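PDB 1ZWX: sphingomyelinase-c from Listeria ivanovii, which belongs to the DNase I-like endonuclease/exonuclease/phosphatase family, whose members share a core of two packed mixed beta sheets flanked by helices. Local coordinates for residues T150-D155 with G194-N199. Residues are numbered along the deposited sequence; the frame is centred on the assembly and turned at random.
Unlike the reference sequence in segment 150-155: Q153 (reference Pro).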
ATOM      1  N   THR A 150       4.521  -1.991  -0.408  1.00 17.64           N
ATOM      2  CA  THR A 150       4.338  -3.365   0.148  1.00 16.96           C
ATOM      3  C   THR A 150       2.987  -3.499   0.794  1.00 17.38           C
ATOM      4  O   THR A 150       2.304  -2.500   1.087  1.00 15.33           O
ATOM      5  CB  THR A 150       5.494  -3.764   1.181  1.00 17.75           C
ATOM      6  OG1 THR A 150       5.474  -5.188   1.393  1.00 19.69           O
ATOM      7  CG2 THR A 150       5.340  -3.058   2.501  1.00 16.89           C
ATOM      8  N   HIS A 151       2.611  -4.750   1.046  1.00 18.35           N
ATOM      9  CA  HIS A 151       1.384  -5.063   1.761  1.00 19.00           C
ATOM     10  C   HIS A 151       1.706  -6.400   2.434  1.00 18.87           C
ATOM     11  O   HIS A 151       1.878  -7.419   1.771  1.00 19.44           O
ATOM     12  CB  HIS A 151       0.184  -5.195   0.793  1.00 19.81           C
ATOM     13  CG  HIS A 151      -1.102  -5.623   1.462  1.00 18.86           C
ATOM     14  ND1 HIS A 151      -2.179  -6.129   0.756  1.00 22.28           N
ATOM     15  CD2 HIS A 151      -1.472  -5.629   2.763  1.00 21.04           C
ATOM     16  CE1 HIS A 151      -3.167  -6.402   1.598  1.00 21.81           C
ATOM     17  NE2 HIS A 151      -2.765  -6.108   2.822  1.00 20.80           N
ATOM     18  N   THR A 152       1.826  -6.358   3.760  1.00 19.92           N
ATOM     19  CA  THR A 152       2.304  -7.521   4.535  1.00 19.62           C
ATOM     20  C   THR A 152       1.123  -8.385   5.059  1.00 19.38           C
ATOM     21  O   THR A 152      -0.039  -8.026   4.938  1.00 19.66           O
ATOM     22  CB  THR A 152       3.188  -7.073   5.740  1.00 17.87           C
ATOM     23  OG1 THR A 152       2.439  -6.157   6.523  1.00 19.88           O
ATOM     24  CG2 THR A 152       4.478  -6.373   5.258  1.00 20.40           C
ATOM     25  N   GLN A 153       1.485  -9.540   5.603  1.00 19.73           N
ATOM     26  CA  GLN A 153       0.562 -10.484   6.245  1.00 19.99           C
ATOM     27  C   GLN A 153      -0.456  -9.832   7.173  1.00 20.30           C
ATOM     28  O   GLN A 153      -0.085  -9.063   8.068  1.00 19.85           O
ATOM     29  CB  GLN A 153       1.422 -11.496   7.044  1.00 19.30           C
ATOM     30  CG  GLN A 153       0.562 -12.511   7.858  1.00 20.92           C
ATOM     31  CD  GLN A 153      -0.089 -13.572   6.965  1.00 18.30           C
ATOM     32  OE1 GLN A 153       0.548 -14.131   6.062  1.00 20.65           O
ATOM     33  NE2 GLN A 153      -1.357 -13.865   7.232  1.00 19.18           N
ATOM     34  N   ALA A 154      -1.743 -10.206   7.017  1.00 20.55           N
ATOM     35  CA  ALA A 154      -2.803  -9.723   7.893  1.00 22.32           C
ATOM     36  C   ALA A 154      -2.978 -10.672   9.096  1.00 23.50           C
ATOM     37  O   ALA A 154      -2.576 -11.833   9.035  1.00 24.03           O
ATOM     38  CB  ALA A 154      -4.129  -9.645   7.128  1.00 23.19           C
ATOM     39  N   ASP A 155      -3.587 -10.157  10.165  1.00 24.71           N
ATOM     40  CA  ASP A 155      -4.205 -11.041  11.187  1.00 26.68           C
ATOM     41  C   ASP A 155      -5.321 -11.843  10.470  1.00 27.50           C
ATOM     42  O   ASP A 155      -6.033 -11.270   9.612  1.00 27.51           O
ATOM     43  CB  ASP A 155      -4.738 -10.208  12.375  1.00 26.53           C
ATOM     44  CG  ASP A 155      -3.613  -9.722  13.301  1.00 28.42           C
ATOM     45  OD1 ASP A 155      -2.433 -10.038  13.059  1.00 27.10           O
ATOM     46  OD2 ASP A 155      -3.906  -9.053  14.306  1.00 31.68           O
ATOM     47  N   GLY A 194       2.955   1.511   2.498  1.00 19.18           N
ATOM     48  CA  GLY A 194       1.864   0.582   2.200  1.00 19.21           C
ATOM     49  C   GLY A 194       1.162   0.157   3.470  1.00 19.98           C
ATOM     50  O   GLY A 194       1.285   0.802   4.510  1.00 19.55           O
ATOM     51  N   ASP A 195       0.413  -0.938   3.363  1.00 19.54           N
ATOM     52  CA  ASP A 195      -0.363  -1.472   4.486  1.00 19.39           C
ATOM     53  C   ASP A 195       0.556  -2.466   5.182  1.00 19.61           C
ATOM     54  O   ASP A 195       0.800  -3.605   4.700  1.00 18.93           O
ATOM     55  CB  ASP A 195      -1.638  -2.149   3.949  1.00 19.45           C
ATOM     56  CG  ASP A 195      -2.469  -2.827   5.043  1.00 19.42           C
ATOM     57  OD1 ASP A 195      -2.080  -2.818   6.229  1.00 19.67           O
ATOM     58  OD2 ASP A 195      -3.552  -3.306   4.692  1.00 19.07           O
ATOM     59  N   LEU A 196       1.153  -1.998   6.279  1.00 19.96           N
ATOM     60  CA  LEU A 196       2.099  -2.811   7.040  1.00 20.48           C
ATOM     61  C   LEU A 196       1.405  -3.761   8.039  1.00 20.90           C
ATOM     62  O   LEU A 196       2.084  -4.643   8.614  1.00 22.02           O
ATOM     63  CB  LEU A 196       3.146  -1.931   7.762  1.00 20.66           C
ATOM     64  CG  LEU A 196       4.398  -1.579   6.916  1.00 22.71           C
ATOM     65  CD1 LEU A 196       5.246  -2.804   6.623  1.00 24.74           C
ATOM     66  CD2 LEU A 196       4.044  -0.965   5.587  1.00 26.79           C
ATOM     67  N   ASN A 197       0.100  -3.565   8.245  1.00 20.95           N
ATOM     68  CA  ASN A 197      -0.724  -4.490   9.068  1.00 21.03           C
ATOM     69  C   ASN A 197      -0.218  -4.564  10.539  1.00 22.43           C
ATOM     70  O   ASN A 197      -0.406  -5.548  11.246  1.00 23.41           O
ATOM     71  CB  ASN A 197      -0.816  -5.861   8.402  1.00 19.94           C
ATOM     72  CG  ASN A 197      -2.118  -6.050   7.633  1.00 18.29           C
ATOM     73  OD1 ASN A 197      -3.200  -5.702   8.133  1.00 21.24           O
ATOM     74  ND2 ASN A 197      -2.031  -6.583   6.431  1.00 18.56           N
ATOM     75  N   VAL A 198       0.439  -3.491  10.965  1.00 23.10           N
ATOM     76  CA  VAL A 198       0.916  -3.333  12.338  1.00 22.89           C
ATOM     77  C   VAL A 198       0.234  -2.090  12.889  1.00 24.21           C
ATOM     78  O   VAL A 198       0.396  -0.985  12.351  1.00 23.56           O
ATOM     79  CB  VAL A 198       2.443  -3.220  12.393  1.00 22.70           C
ATOM     80  CG1 VAL A 198       2.952  -2.911  13.855  1.00 21.18           C
ATOM     81  CG2 VAL A 198       3.093  -4.459  11.833  1.00 22.14           C
ATOM     82  N   ASN A 199      -0.568  -2.279  13.941  1.00 25.19           N
ATOM     83  CA  ASN A 199      -1.319  -1.210  14.546  1.00 26.97           C
ATOM     84  C   ASN A 199      -0.394  -0.270  15.349  1.00 27.38           C
ATOM     85  O   ASN A 199       0.471  -0.726  16.122  1.00 26.32           O
ATOM     86  CB  ASN A 199      -2.451  -1.816  15.419  1.00 28.70           C
ATOM     87  CG  ASN A 199      -3.446  -0.783  15.907  1.00 30.51           C
ATOM     88  OD1 ASN A 199      -3.665   0.261  15.289  1.00 31.70           O
ATOM     89  ND2 ASN A 199      -4.066  -1.077  17.044  1.00 36.06           N
TER
HETATM   90  O   HOH W   1      -4.559  -7.020   4.848  1.00 25.65           O
HETATM   91  O   HOH W   2      -4.397  -7.357   9.958  1.00 23.97           O
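N197 reaches across to T152 through its side-chain amide: ND2 donates to T152 O over 2.9 Å, the oxygen lying close to the amide plane of N197 although the donor sits above the carbonyl plane of T152. That oxygen also accepts from K131 NZ. The two ends of the asparagine amide suit this place because one gives and the other takes. ND2 hands a second hydrogen to a water that is also bonded to H151 NE2 in the plane of the imidazole, and OD1 receives a bond from another water, itself held by D155 N. CB of N197 lies 3.3 Å from Q153 O, and CB of A154 lies beside ND2.

H151 and D195 run side by side from the two paired segments, each with CG anti to its backbone N (chi1 176° in both), and ring and carboxylate planes are 17° apart. NE2 of H151 and OD2 of D195 are 3.5 Å apart at an angle too poor for a hydrogen bond; N17 is the stronger polar partner of D195. In the backbone, T152 N donates to D195 O (3.1 Å), and D195 N makes a weak bond to T150 O. These bonds continue the parallel pairing of strands 143-151 and 189-193, joined through helix 161-182 as a beta-alpha-beta crossover in one of the two sheets of the DNase I-like fold. A bound phosphate ion, probably from the crystallisation liquor, lies about 4 Å from the N197 side chain.

G194 brings its CA to 3.3 Å from T150 O, where a CB would clash. Away from the histidine, methyl CD2 of L196 meets T150 CG2 at 3.9 Å, and this leucine packs onward against M172, M208 and L212 of two helices. Farther out, R168 binds both Q153 O and D155, while Q153 OE1 accepts from G123 N.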